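Local coordinates for lovastatin nonaketide synthase mokA (Monascus pilosus, PDB 6AD3), which builds the nonaketide skeleton of monacolin K (lovastatin) as an iterative type I polyketide synthase, represented here by its condensation domain, at residues I504-L507 with S508-M512. The protein carries 1 engineered substitution. Sequence-based numbering, arbitrary orientation.
Sequences ISIL and SMFSM
The last two and a half turns of helix 495-512, near the C-terminus of this condensation-domain chain, carry a hydrophobic cluster on one flank, where Ile-506 meets Phe-510 and Met-509. Ile-506 and Phe-510 run side by side in the same direction, and CG1 of Ile-506 reaches CE2 of Phe-510 at 3.5 Å, with Ile-506 CD1 close to the same ring carbon. Met-509 starts with CG anti to the backbone N (chi1 173°) and bends only at chi3; this swings CE over one face of the Phe-510 ring, 3.8 Å above its plane and displaced toward the rim. The same methyl lies 3.9 Å from Ile-506 CG1, so it bridges both neighbours.

One turn after Leu-507, on another side of the helix, Ser-511 grips its carbonyl twice. With chi1 at 72°, OG sits between the backbone N and the carbonyl carbon, turned back toward the preceding turn, and donates to Leu-507 O at 2.8 Å, while Ser-511 N gives the regular helical bond to that oxygen at 3.0 Å; the two donors come from opposite faces of the carbonyl plane. The proton of this buried serine's hydroxyl is thus used within its own helix.

Leu-507 packs on Tyr-331 and Ala-334 of helix 327-343, Ser-511 faces helix 310-322, and Phe-510 stacks with Phe-386, which begins helix 386-401.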
loop_
_atom_site.group_PDB
_atom_site.type_symbol
_atom_site.label_atom_id
_atom_site.label_comp_id
_atom_site.label_asym_id
_atom_site.label_seq_id
_atom_site.Cartn_x
_atom_site.Cartn_y
_atom_site.Cartn_z
ATOM N N ILE A 504 -1.088 8.452 18.877
ATOM C CA ILE A 504 -0.045 7.992 19.786
ATOM C C ILE A 504 -0.521 8.090 21.237
ATOM O O ILE A 504 -0.345 7.142 22.060
ATOM C CB ILE A 504 1.265 8.773 19.574
ATOM C CG1 ILE A 504 1.877 8.349 18.232
ATOM C CG2 ILE A 504 2.251 8.524 20.717
ATOM C CD1 ILE A 504 3.003 9.241 17.769
ATOM N N SER A 505 -1.181 9.194 21.553
ATOM C CA SER A 505 -1.799 9.337 22.886
ATOM C C SER A 505 -2.783 8.218 23.216
ATOM O O SER A 505 -2.772 7.645 24.332
ATOM C CB SER A 505 -2.445 10.734 23.040
ATOM O OG SER A 505 -1.436 11.751 23.043
ATOM N N ILE A 506 -3.627 7.877 22.270
ATOM C CA ILE A 506 -4.653 6.878 22.503
ATOM C C ILE A 506 -4.044 5.479 22.620
ATOM O O ILE A 506 -4.480 4.684 23.449
ATOM C CB ILE A 506 -5.809 6.967 21.430
ATOM C CG1 ILE A 506 -7.169 6.903 22.122
ATOM C CG2 ILE A 506 -5.689 5.909 20.370
ATOM C CD1 ILE A 506 -8.369 6.863 21.176
ATOM N N LEU A 507 -2.974 5.205 21.861
ATOM C CA LEU A 507 -2.240 3.948 21.989
ATOM C C LEU A 507 -1.574 3.862 23.339
ATOM O O LEU A 507 -1.626 2.837 23.997
ATOM C CB LEU A 507 -1.126 3.850 20.940
ATOM C CG LEU A 507 -1.580 3.644 19.489
ATOM C CD1 LEU A 507 -0.371 3.839 18.571
ATOM C CD2 LEU A 507 -2.192 2.274 19.275
ATOM N N SER A 508 -1.019 4.973 23.790
ATOM C CA SER A 508 -0.342 4.966 25.063
ATOM C C SER A 508 -1.368 4.726 26.195
ATOM O O SER A 508 -1.121 3.953 27.138
ATOM C CB SER A 508 0.395 6.290 25.271
ATOM O OG SER A 508 1.020 6.269 26.557
ATOM N N MET A 509 -2.529 5.367 26.097
ATOM C CA MET A 509 -3.511 5.269 27.172
ATOM C C MET A 509 -4.121 3.864 27.241
ATOM O O MET A 509 -4.209 3.258 28.316
ATOM C CB MET A 509 -4.585 6.347 26.981
ATOM C CG MET A 509 -5.747 6.279 27.916
ATOM S SD MET A 509 -7.004 7.564 27.555
ATOM C CE MET A 509 -7.705 6.935 26.021
ATOM N N PHE A 510 -4.530 3.327 26.105
ATOM C CA PHE A 510 -5.178 2.016 26.099
ATOM C C PHE A 510 -4.213 0.876 26.405
ATOM O O PHE A 510 -4.634 -0.166 26.946
ATOM C CB PHE A 510 -5.924 1.748 24.775
ATOM C CG PHE A 510 -7.192 2.545 24.617
ATOM C CD1 PHE A 510 -8.099 2.648 25.649
ATOM C CD2 PHE A 510 -7.468 3.203 23.433
ATOM C CE1 PHE A 510 -9.277 3.352 25.500
ATOM C CE2 PHE A 510 -8.651 3.929 23.281
ATOM C CZ PHE A 510 -9.539 4.024 24.315
ATOM N N SER A 511 -2.946 1.028 26.009
ATOM C CA SER A 511 -1.990 0.004 26.234
ATOM C C SER A 511 -1.554 0.025 27.708
ATOM O O SER A 511 -1.215 -1.006 28.248
ATOM C CB SER A 511 -0.791 0.130 25.288
ATOM O OG SER A 511 0.046 1.230 25.613
ATOM N N MET A 512 -1.667 1.191 28.349
ATOM C CA MET A 512 -1.476 1.304 29.825
ATOM C C MET A 512 -2.674 0.681 30.563
ATOM O O MET A 512 -2.513 0.003 31.564
ATOM C CB MET A 512 -1.333 2.774 30.195
ATOM C CG MET A 512 -0.966 3.058 31.629
ATOM S SD MET A 512 0.714 2.526 32.019
ATOM C CE MET A 512 1.650 3.758 31.107
#